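PDB 6SYN: peptidoglycan D,D-transpeptidase FtsI from Yersinia pestis, which probably catalyses the D,D-transpeptidation that cross-links peptidoglycan strands, as a class B penicillin-binding protein of the kind acylated by beta-lactams. Local coordinates for residues P26-W37 with H105-A116; S180-Y190 with E216-S225. All coordinates share one frame; numbering follows the deposited sequence.

Contact 1: residues P26-W37 with H105-A116; sequences PLAVSVPVNAVW and HLRQESRRYYPA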
loop_
_atom_site.group_PDB
_atom_site.type_symbol
_atom_site.label_atom_id
_atom_site.label_comp_id
_atom_site.label_asym_id
_atom_site.label_seq_id
_atom_site.Cartn_x
_atom_site.Cartn_y
_atom_site.Cartn_z
ATOM N N PRO A 26 6.255 16.606 -12.004
ATOM C CA PRO A 26 5.096 17.199 -11.338
ATOM C C PRO A 26 3.999 16.159 -11.082
ATOM O O PRO A 26 3.744 15.369 -11.973
ATOM C CB PRO A 26 4.612 18.270 -12.329
ATOM C CG PRO A 26 5.808 18.517 -13.227
ATOM C CD PRO A 26 6.468 17.161 -13.349
ATOM N N LEU A 27 3.402 16.183 -9.885
ATOM C CA LEU A 27 2.259 15.308 -9.494
ATOM C C LEU A 27 1.039 16.155 -9.100
ATOM O O LEU A 27 -0.088 15.676 -9.304
ATOM C CB LEU A 27 2.672 14.401 -8.330
ATOM C CG LEU A 27 3.996 13.657 -8.477
ATOM C CD1 LEU A 27 4.179 12.690 -7.322
ATOM C CD2 LEU A 27 4.076 12.913 -9.800
ATOM N N ALA A 28 1.247 17.334 -8.507
ATOM C CA ALA A 28 0.177 18.287 -8.139
ATOM C C ALA A 28 0.590 19.689 -8.591
ATOM O O ALA A 28 1.604 20.199 -8.078
ATOM C CB ALA A 28 -0.096 18.234 -6.656
ATOM N N VAL A 29 -0.163 20.263 -9.532
ATOM C CA VAL A 29 0.138 21.576 -10.175
ATOM C C VAL A 29 -1.127 22.440 -10.147
ATOM O O VAL A 29 -2.214 21.919 -10.450
ATOM C CB VAL A 29 0.658 21.382 -11.611
ATOM C CG1 VAL A 29 1.043 22.701 -12.257
ATOM C CG2 VAL A 29 1.831 20.418 -11.662
ATOM N N SER A 30 -0.975 23.714 -9.782
ATOM C CA SER A 30 -2.039 24.750 -9.806
ATOM C C SER A 30 -2.037 25.419 -11.183
ATOM O O SER A 30 -1.036 26.083 -11.501
ATOM C CB SER A 30 -1.844 25.751 -8.694
ATOM O OG SER A 30 -2.601 25.383 -7.550
ATOM N N VAL A 31 -3.096 25.221 -11.978
ATOM C CA VAL A 31 -3.198 25.729 -13.381
ATOM C C VAL A 31 -4.331 26.747 -13.454
ATOM O O VAL A 31 -5.439 26.481 -12.992
ATOM C CB VAL A 31 -3.392 24.584 -14.396
ATOM C CG1 VAL A 31 -3.973 25.063 -15.719
ATOM C CG2 VAL A 31 -2.089 23.840 -14.639
ATOM N N PRO A 32 -4.084 27.937 -14.048
ATOM C CA PRO A 32 -5.124 28.955 -14.204
ATOM C C PRO A 32 -6.125 28.557 -15.299
ATOM O O PRO A 32 -5.691 28.224 -16.395
ATOM C CB PRO A 32 -4.329 30.213 -14.580
ATOM C CG PRO A 32 -3.111 29.677 -15.302
ATOM C CD PRO A 32 -2.795 28.365 -14.614
ATOM N N VAL A 33 -7.422 28.583 -14.976
ATOM C CA VAL A 33 -8.522 28.112 -15.869
ATOM C C VAL A 33 -9.725 29.049 -15.736
ATOM O O VAL A 33 -9.753 29.852 -14.785
ATOM C CB VAL A 33 -8.927 26.660 -15.540
ATOM C CG1 VAL A 33 -7.776 25.691 -15.759
ATOM C CG2 VAL A 33 -9.472 26.529 -14.125
ATOM N N ASN A 34 -10.665 28.943 -16.679
ATOM C CA ASN A 34 -12.083 29.358 -16.515
ATOM C C ASN A 34 -12.881 28.084 -16.213
ATOM O O ASN A 34 -12.723 27.101 -16.971
ATOM C CB ASN A 34 -12.628 30.092 -17.744
ATOM C CG ASN A 34 -11.620 31.017 -18.398
ATOM O OD1 ASN A 34 -11.559 31.099 -19.625
ATOM N ND2 ASN A 34 -10.827 31.714 -17.600
ATOM N N ALA A 35 -13.665 28.088 -15.132
ATOM C CA ALA A 35 -14.452 26.932 -14.645
ATOM C C ALA A 35 -15.943 27.282 -14.679
ATOM O O ALA A 35 -16.277 28.477 -14.576
ATOM C CB ALA A 35 -14.012 26.553 -13.254
ATOM N N VAL A 36 -16.795 26.265 -14.821
ATOM C CA VAL A 36 -18.276 26.414 -14.859
ATOM C C VAL A 36 -18.846 25.733 -13.617
ATOM O O VAL A 36 -18.616 24.521 -13.435
ATOM C CB VAL A 36 -18.891 25.852 -16.155
ATOM C CG1 VAL A 36 -20.411 25.946 -16.146
ATOM C CG2 VAL A 36 -18.324 26.547 -17.384
ATOM N N TRP A 37 -19.548 26.509 -12.793
ATOM C CA TRP A 37 -20.242 26.016 -11.581
ATOM C C TRP A 37 -21.696 26.481 -11.620
ATOM O O TRP A 37 -21.988 27.466 -12.315
ATOM C CB TRP A 37 -19.510 26.465 -10.314
ATOM C CG TRP A 37 -19.428 27.945 -10.105
ATOM C CD1 TRP A 37 -18.532 28.815 -10.656
ATOM C CD2 TRP A 37 -20.246 28.726 -9.219
ATOM N NE1 TRP A 37 -18.751 30.083 -10.190
ATOM C CE2 TRP A 37 -19.794 30.059 -9.303
ATOM C CE3 TRP A 37 -21.317 28.429 -8.370
ATOM C CZ2 TRP A 37 -20.386 31.093 -8.579
ATOM C CZ3 TRP A 37 -21.900 29.450 -7.654
ATOM C CH2 TRP A 37 -21.441 30.764 -7.759
ATOM N N HIS A 105 -22.650 30.023 -13.721
ATOM C CA HIS A 105 -21.526 30.961 -13.457
ATOM C C HIS A 105 -20.247 30.497 -14.165
ATOM O O HIS A 105 -19.925 29.291 -14.106
ATOM C CB HIS A 105 -21.276 31.098 -11.950
ATOM C CG HIS A 105 -22.427 31.639 -11.168
ATOM N ND1 HIS A 105 -22.540 32.979 -10.850
ATOM C CD2 HIS A 105 -23.494 31.027 -10.610
ATOM C CE1 HIS A 105 -23.638 33.173 -10.146
ATOM N NE2 HIS A 105 -24.240 31.991 -9.984
ATOM N N LEU A 106 -19.550 31.441 -14.800
ATOM C CA LEU A 106 -18.115 31.331 -15.170
ATOM C C LEU A 106 -17.293 32.081 -14.115
ATOM O O LEU A 106 -17.755 33.149 -13.672
ATOM C CB LEU A 106 -17.907 31.927 -16.567
ATOM C CG LEU A 106 -18.124 30.978 -17.746
ATOM C CD1 LEU A 106 -16.963 30.003 -17.889
ATOM C CD2 LEU A 106 -19.442 30.226 -17.625
ATOM N N ARG A 107 -16.150 31.529 -13.699
ATOM C CA ARG A 107 -15.110 32.268 -12.930
ATOM C C ARG A 107 -13.724 31.702 -13.268
ATOM O O ARG A 107 -13.607 30.476 -13.474
ATOM C CB ARG A 107 -15.391 32.254 -11.421
ATOM C CG ARG A 107 -15.213 30.913 -10.719
ATOM C CD ARG A 107 -14.939 31.077 -9.229
ATOM N NE ARG A 107 -14.544 29.822 -8.592
ATOM C CZ ARG A 107 -15.145 29.256 -7.546
ATOM N NH1 ARG A 107 -16.192 29.827 -6.972
ATOM N NH2 ARG A 107 -14.692 28.107 -7.068
ATOM N N GLN A 108 -12.726 32.589 -13.352
ATOM C CA GLN A 108 -11.285 32.238 -13.443
ATOM C C GLN A 108 -10.829 31.773 -12.056
ATOM O O GLN A 108 -11.144 32.472 -11.070
ATOM C CB GLN A 108 -10.474 33.432 -13.945
ATOM C CG GLN A 108 -10.922 33.902 -15.322
ATOM C CD GLN A 108 -10.111 35.047 -15.877
ATOM O OE1 GLN A 108 -8.907 35.151 -15.654
ATOM N NE2 GLN A 108 -10.775 35.911 -16.628
ATOM N N GLU A 109 -10.170 30.615 -11.981
ATOM C CA GLU A 109 -9.602 30.062 -10.722
ATOM C C GLU A 109 -8.341 29.268 -11.062
ATOM O O GLU A 109 -7.989 29.185 -12.258
ATOM C CB GLU A 109 -10.624 29.193 -9.981
ATOM C CG GLU A 109 -11.132 28.008 -10.788
ATOM C CD GLU A 109 -12.117 27.113 -10.056
ATOM O OE1 GLU A 109 -13.286 27.518 -9.898
ATOM O OE2 GLU A 109 -11.708 26.013 -9.637
ATOM N N SER A 110 -7.687 28.731 -10.033
ATOM C CA SER A 110 -6.550 27.787 -10.149
ATOM C C SER A 110 -7.103 26.374 -9.950
ATOM O O SER A 110 -7.773 26.141 -8.928
ATOM C CB SER A 110 -5.455 28.133 -9.168
ATOM O OG SER A 110 -4.658 27.000 -8.862
ATOM N N ARG A 111 -6.901 25.499 -10.934
ATOM C CA ARG A 111 -7.334 24.084 -10.861
ATOM C C ARG A 111 -6.170 23.273 -10.299
ATOM O O ARG A 111 -5.088 23.294 -10.911
ATOM C CB ARG A 111 -7.753 23.571 -12.239
ATOM C CG ARG A 111 -8.248 22.134 -12.224
ATOM C CD ARG A 111 -8.628 21.641 -13.602
ATOM N NE ARG A 111 -8.995 20.235 -13.560
ATOM C CZ ARG A 111 -9.412 19.522 -14.601
ATOM N NH1 ARG A 111 -9.517 20.072 -15.799
ATOM N NH2 ARG A 111 -9.727 18.250 -14.440
ATOM N N ARG A 112 -6.371 22.619 -9.158
ATOM C CA ARG A 112 -5.398 21.639 -8.630
ATOM C C ARG A 112 -5.447 20.425 -9.564
ATOM O O ARG A 112 -6.414 19.647 -9.466
ATOM C CB ARG A 112 -5.709 21.318 -7.163
ATOM C CG ARG A 112 -4.508 20.848 -6.355
ATOM C CD ARG A 112 -3.238 21.618 -6.657
ATOM N NE ARG A 112 -2.186 21.257 -5.728
ATOM C CZ ARG A 112 -0.978 21.809 -5.688
ATOM N NH1 ARG A 112 -0.102 21.380 -4.794
ATOM N NH2 ARG A 112 -0.648 22.780 -6.524
ATOM N N TYR A 113 -4.473 20.318 -10.474
ATOM C CA TYR A 113 -4.431 19.288 -11.548
ATOM C C TYR A 113 -3.379 18.226 -11.210
ATOM O O TYR A 113 -2.260 18.579 -10.783
ATOM C CB TYR A 113 -4.188 19.931 -12.917
ATOM C CG TYR A 113 -3.996 18.925 -14.022
ATOM C CD1 TYR A 113 -5.066 18.202 -14.527
ATOM C CD2 TYR A 113 -2.735 18.657 -14.531
ATOM C CE1 TYR A 113 -4.888 17.250 -15.518
ATOM C CE2 TYR A 113 -2.540 17.707 -15.517
ATOM C CZ TYR A 113 -3.619 17.000 -16.014
ATOM O OH TYR A 113 -3.427 16.068 -16.992
ATOM N N TYR A 114 -3.743 16.955 -11.399
ATOM C CA TYR A 114 -2.916 15.766 -11.062
ATOM C C TYR A 114 -2.507 15.055 -12.350
ATOM O O TYR A 114 -3.268 14.240 -12.865
ATOM C CB TYR A 114 -3.679 14.857 -10.095
ATOM C CG TYR A 114 -4.168 15.576 -8.866
ATOM C CD1 TYR A 114 -3.310 15.851 -7.809
ATOM C CD2 TYR A 114 -5.479 16.026 -8.775
ATOM C CE1 TYR A 114 -3.749 16.531 -6.683
ATOM C CE2 TYR A 114 -5.932 16.709 -7.656
ATOM C CZ TYR A 114 -5.062 16.963 -6.609
ATOM O OH TYR A 114 -5.487 17.642 -5.506
ATOM N N PRO A 115 -1.298 15.336 -12.900
ATOM C CA PRO A 115 -0.848 14.727 -14.155
ATOM C C PRO A 115 -0.573 13.214 -14.093
ATOM O O PRO A 115 -0.510 12.625 -15.148
ATOM C CB PRO A 115 0.457 15.475 -14.484
ATOM C CG PRO A 115 0.385 16.729 -13.649
ATOM C CD PRO A 115 -0.301 16.281 -12.379
ATOM N N ALA A 116 -0.398 12.635 -12.899
ATOM C CA ALA A 116 -0.190 11.179 -12.701
ATOM C C ALA A 116 -1.536 10.476 -12.474
ATOM O O ALA A 116 -1.568 9.233 -12.549
ATOM C CB ALA A 116 0.777 10.938 -11.566
HETATM O O HOH W 1 -0.756 13.211 -10.052
#

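Contact 2: residues S180-Y190 with E216-S225; sequences SVDERLQALVY and EVLAMANSPS. With ACT (acetate ion), chain C.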
loop_
_atom_site.group_PDB
_atom_site.type_symbol
_atom_site.label_atom_id
_atom_site.label_comp_id
_atom_site.label_asym_id
_atom_site.label_seq_id
_atom_site.Cartn_x
_atom_site.Cartn_y
_atom_site.Cartn_z
ATOM N N SER A 180 9.463 11.552 -1.729
ATOM C CA SER A 180 10.451 10.445 -1.795
ATOM C C SER A 180 10.078 9.464 -2.921
ATOM O O SER A 180 10.951 8.690 -3.337
ATOM C CB SER A 180 10.522 9.740 -0.473
ATOM O OG SER A 180 9.344 8.981 -0.262
ATOM N N VAL A 181 8.825 9.502 -3.386
ATOM C CA VAL A 181 8.239 8.555 -4.384
ATOM C C VAL A 181 8.847 8.816 -5.771
ATOM O O VAL A 181 9.287 9.953 -6.023
ATOM C CB VAL A 181 6.703 8.689 -4.382
ATOM C CG1 VAL A 181 6.040 8.012 -5.571
ATOM C CG2 VAL A 181 6.116 8.173 -3.081
ATOM N N ASP A 182 8.883 7.793 -6.632
ATOM C CA ASP A 182 9.332 7.895 -8.049
ATOM C C ASP A 182 8.119 7.578 -8.935
ATOM O O ASP A 182 7.498 6.521 -8.704
ATOM C CB ASP A 182 10.547 6.993 -8.305
ATOM C CG ASP A 182 11.158 7.115 -9.694
ATOM O OD1 ASP A 182 10.412 7.422 -10.641
ATOM O OD2 ASP A 182 12.385 6.904 -9.821
ATOM N N GLU A 183 7.776 8.472 -9.873
ATOM C CA GLU A 183 6.543 8.377 -10.710
ATOM C C GLU A 183 6.626 7.130 -11.602
ATOM O O GLU A 183 5.596 6.435 -11.718
ATOM C CB GLU A 183 6.311 9.658 -11.524
ATOM C CG GLU A 183 5.545 9.453 -12.830
ATOM C CD GLU A 183 4.117 8.951 -12.678
ATOM O OE1 GLU A 183 3.571 9.097 -11.572
ATOM O OE2 GLU A 183 3.552 8.409 -13.657
ATOM N N ARG A 184 7.789 6.871 -12.212
ATOM C CA ARG A 184 8.044 5.681 -13.068
ATOM C C ARG A 184 7.751 4.404 -12.273
ATOM O O ARG A 184 7.156 3.470 -12.854
ATOM C CB ARG A 184 9.500 5.620 -13.544
ATOM C CG ARG A 184 9.917 6.702 -14.531
ATOM C CD ARG A 184 11.419 6.685 -14.771
ATOM N NE ARG A 184 12.146 6.786 -13.509
ATOM C CZ ARG A 184 13.408 6.407 -13.291
ATOM N NH1 ARG A 184 14.142 5.876 -14.257
ATOM N NH2 ARG A 184 13.927 6.551 -12.083
ATOM N N LEU A 185 8.192 4.352 -11.012
ATOM C CA LEU A 185 8.103 3.145 -10.147
ATOM C C LEU A 185 6.685 3.036 -9.571
ATOM O O LEU A 185 6.194 1.903 -9.448
ATOM C CB LEU A 185 9.162 3.211 -9.039
ATOM C CG LEU A 185 10.626 3.297 -9.483
ATOM C CD1 LEU A 185 11.553 3.068 -8.300
ATOM C CD2 LEU A 185 10.957 2.305 -10.590
ATOM N N GLN A 186 6.041 4.164 -9.248
ATOM C CA GLN A 186 4.613 4.190 -8.826
ATOM C C GLN A 186 3.743 3.682 -9.985
ATOM O O GLN A 186 2.816 2.879 -9.729
ATOM C CB GLN A 186 4.193 5.591 -8.373
ATOM C CG GLN A 186 2.770 5.651 -7.825
ATOM C CD GLN A 186 2.634 5.071 -6.438
ATOM O OE1 GLN A 186 3.605 4.640 -5.821
ATOM N NE2 GLN A 186 1.412 5.058 -5.928
ATOM N N ALA A 187 4.042 4.126 -11.209
ATOM C CA ALA A 187 3.348 3.725 -12.456
ATOM C C ALA A 187 3.480 2.210 -12.638
ATOM O O ALA A 187 2.444 1.557 -12.878
ATOM C CB ALA A 187 3.907 4.480 -13.636
ATOM N N LEU A 188 4.700 1.676 -12.499
ATOM C CA LEU A 188 4.982 0.221 -12.620
ATOM C C LEU A 188 4.270 -0.535 -11.497
ATOM O O LEU A 188 3.575 -1.523 -11.788
ATOM C CB LEU A 188 6.485 -0.048 -12.545
ATOM C CG LEU A 188 6.839 -1.525 -12.391
ATOM C CD1 LEU A 188 6.344 -2.317 -13.593
ATOM C CD2 LEU A 188 8.330 -1.719 -12.189
ATOM N N VAL A 189 4.480 -0.114 -10.254
ATOM C CA VAL A 189 3.858 -0.758 -9.062
ATOM C C VAL A 189 2.337 -0.780 -9.263
ATOM O O VAL A 189 1.773 -1.883 -9.312
ATOM C CB VAL A 189 4.265 -0.054 -7.754
ATOM C CG1 VAL A 189 3.368 -0.454 -6.595
ATOM C CG2 VAL A 189 5.721 -0.327 -7.410
ATOM N N TYR A 190 1.701 0.387 -9.390
ATOM C CA TYR A 190 0.221 0.508 -9.431
ATOM C C TYR A 190 -0.344 -0.326 -10.588
ATOM O O TYR A 190 -1.390 -0.970 -10.395
ATOM C CB TYR A 190 -0.234 1.961 -9.559
ATOM C CG TYR A 190 -1.706 2.082 -9.864
ATOM C CD1 TYR A 190 -2.655 2.017 -8.857
ATOM C CD2 TYR A 190 -2.151 2.191 -11.172
ATOM C CE1 TYR A 190 -4.009 2.093 -9.141
ATOM C CE2 TYR A 190 -3.499 2.271 -11.473
ATOM C CZ TYR A 190 -4.431 2.224 -10.453
ATOM O OH TYR A 190 -5.758 2.307 -10.753
ATOM N N GLU A 216 13.244 5.591 2.534
ATOM C CA GLU A 216 12.343 6.364 1.648
ATOM C C GLU A 216 11.283 5.418 1.067
ATOM O O GLU A 216 11.637 4.262 0.728
ATOM C CB GLU A 216 13.157 7.021 0.539
ATOM C CG GLU A 216 14.004 8.181 1.008
ATOM C CD GLU A 216 14.909 8.705 -0.088
ATOM O OE1 GLU A 216 15.824 7.963 -0.498
ATOM O OE2 GLU A 216 14.671 9.828 -0.560
ATOM N N VAL A 217 10.031 5.884 0.978
ATOM C CA VAL A 217 8.924 5.177 0.273
ATOM C C VAL A 217 8.997 5.580 -1.199
ATOM O O VAL A 217 8.655 6.739 -1.502
ATOM C CB VAL A 217 7.541 5.502 0.869
ATOM C CG1 VAL A 217 6.439 4.767 0.119
ATOM C CG2 VAL A 217 7.467 5.206 2.362
ATOM N N LEU A 218 9.449 4.658 -2.054
ATOM C CA LEU A 218 9.653 4.857 -3.511
ATOM C C LEU A 218 8.331 4.657 -4.256
ATOM O O LEU A 218 8.153 5.287 -5.318
ATOM C CB LEU A 218 10.719 3.870 -4.000
ATOM C CG LEU A 218 12.123 4.122 -3.454
ATOM C CD1 LEU A 218 13.063 2.972 -3.777
ATOM C CD2 LEU A 218 12.680 5.439 -3.980
ATOM N N ALA A 219 7.453 3.793 -3.741
ATOM C CA ALA A 219 6.134 3.504 -4.344
ATOM C C ALA A 219 5.150 3.068 -3.255
ATOM O O ALA A 219 5.560 2.321 -2.354
ATOM C CB ALA A 219 6.286 2.456 -5.415
ATOM N N MET A 220 3.898 3.523 -3.358
ATOM C CA MET A 220 2.785 3.177 -2.437
ATOM C C MET A 220 1.461 3.275 -3.207
ATOM O O MET A 220 0.939 4.402 -3.359
ATOM C CB MET A 220 2.771 4.131 -1.239
ATOM C CG MET A 220 1.807 3.730 -0.142
ATOM S SD MET A 220 1.638 5.045 1.085
ATOM C CE MET A 220 2.742 4.453 2.365
ATOM N N ALA A 221 0.943 2.138 -3.680
ATOM C CA ALA A 221 -0.245 2.059 -4.559
ATOM C C ALA A 221 -1.321 1.170 -3.931
ATOM O O ALA A 221 -0.985 0.281 -3.128
ATOM C CB ALA A 221 0.156 1.551 -5.918
ATOM N N ASN A 222 -2.577 1.436 -4.290
ATOM C CA ASN A 222 -3.777 0.680 -3.851
ATOM C C ASN A 222 -4.699 0.492 -5.055
ATOM O O ASN A 222 -4.791 1.408 -5.894
ATOM C CB ASN A 222 -4.539 1.394 -2.734
ATOM C CG ASN A 222 -3.639 1.876 -1.616
ATOM O OD1 ASN A 222 -3.219 1.086 -0.769
ATOM N ND2 ASN A 222 -3.340 3.168 -1.606
ATOM N N SER A 223 -5.336 -0.669 -5.136
ATOM C CA SER A 223 -6.466 -0.946 -6.054
ATOM C C SER A 223 -7.617 -1.488 -5.214
ATOM O O SER A 223 -7.405 -2.407 -4.429
ATOM C CB SER A 223 -6.058 -1.903 -7.136
ATOM O OG SER A 223 -7.131 -2.134 -8.035
ATOM N N PRO A 224 -8.853 -0.947 -5.335
ATOM C CA PRO A 224 -9.184 0.094 -6.315
ATOM C C PRO A 224 -8.697 1.511 -5.973
ATOM O O PRO A 224 -8.471 1.807 -4.810
ATOM C CB PRO A 224 -10.717 0.088 -6.294
ATOM C CG PRO A 224 -11.046 -0.281 -4.868
ATOM C CD PRO A 224 -10.015 -1.334 -4.519
ATOM N N SER A 225 -8.549 2.347 -7.000
ATOM C CA SER A 225 -8.176 3.775 -6.858
ATOM C C SER A 225 -9.383 4.633 -7.237
ATOM O O SER A 225 -10.517 4.120 -7.145
ATOM C CB SER A 225 -6.960 4.116 -7.672
ATOM O OG SER A 225 -6.338 5.294 -7.171
HETATM C C ACT C . 17.640 6.255 -13.175
HETATM O O ACT C . 17.050 5.194 -12.883
HETATM O OXT ACT C . 18.208 6.982 -12.333
HETATM C CH3 ACT C . 17.668 6.694 -14.650
#

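Contact 1: residues P26-W37 with H105-A116
An unbroken antiparallel ladder in the N-terminal region assigned to the penicillin-binding protein dimerisation family joins strand 29-37 to strand 105-113, from V29-Y113 at one end to W37-H105 at the other. Five hydrogen-bonded pairs alternate with four non-hydrogen-bonded ones, giving ten backbone bonds; Y113 N to V29 O, at 2.8 Å, belongs to the first pair. V29, V31, V33, A35 and W37 share one face with their partners; S30, P32, N34 and V36 share the other.

At the W37 end the contact is aromatic. The six-membered ring of W37 and the H105 imidazole form an offset stack, centroids 4.0 Å apart and planes only 9° from parallel, while H105 CB makes a CH-pi contact 3.4 Å from the centroid of the W37 five-membered ring. On the opposite indole face R107 completes a cation-pi pair, its CZ 4.8 Å from the five-membered centroid. W37 CG sits between its backbone N and carbonyl carbon (chi1 62°), which turns the indole across toward strand 105-113, between H105 and R107. A salt bridge from R107 NE to E109 OE1, 2.9 Å long, meets the carboxylate from above its plane.

On the other face, S30 OG donates to S110 OG at 2.9 Å. R112 bends at chi2 (41°), bringing its guanidinium face over A28 CB, 3.7 Å from NH1, while NE pairs with E138 and NH1 binds G17 O. Beyond the ladder, one water donates to L27 O at 2.7 Å and accepts from A116 N.

The ten backbone bonds thus set the register; at one end the indole lies between H105 and an R107 that E109 also holds, and at the other R112, through E138 and G17, ties the antiparallel pair to the rest of the N-terminal region.

Contact 2: residues S180-Y190 with E216-S225
The Y190 ring meets strand 217-223 with its edge: N222 O lies in the ring plane 3.4 Å from CE1, with A221 CB also near that plane, and the hydroxyl reaches on to Q118. S225 CB approaches the ring obliquely. At the edge of the R184 guanidinium, in its plane, an acetate oxygen (probably from the crystallisation liquor) sits 3.3 Å from NH1, while NH2 makes a salt bridge to D182 OD2. The Q186 amide is held by M220 at both ends: OE1 accepts from M220 N at 2.7 Å in the carbonyl plane, on a lone pair, and NE2 donates to M220 O at 2.7 Å from above that carbonyl's plane. With CG anti to the backbone N (chi1 -175°) and a bend at chi2, Q186 reaches the strand backbone, and NE2 also bonds V119 O.

V189 packs CG2 on A219 CB at 3.5 Å and CG1 on A221 CB at 3.8 Å. From the N-cap position, D182 N donates to L218 O at 2.9 Å.

The axes of helix segment 183-190 and strand 217-223, an outermost strand of the five-stranded antiparallel sheet, approach to 7.0 Å, their directions 35° apart. Helix 492-505 packs against L185, L188 and V189, helix 121-124 against V181 and Q186.

How the contacts relate
Contact 1 closes before contact 2 opens along the chain, and their centres lie about 24 Å apart. The centre of contact 1, in the mixed N-terminal sheet, lies about 28 Å from that of the chain; the centre of contact 2, at an edge of the transpeptidase sheet, lies about 8 Å from it. They meet where A116 CB comes within 3.3 Å of E183 OE1. Helix 121-124 bridges them, I124 touching L27, A28 and Y114 while I123 touches V181 and Q186. Strand 19-20 pairs with both 26-38 and 177-178, the latter leading into S180. The N-terminal ladder is thereby joined to the catalytic domain that carries the ligand pocket.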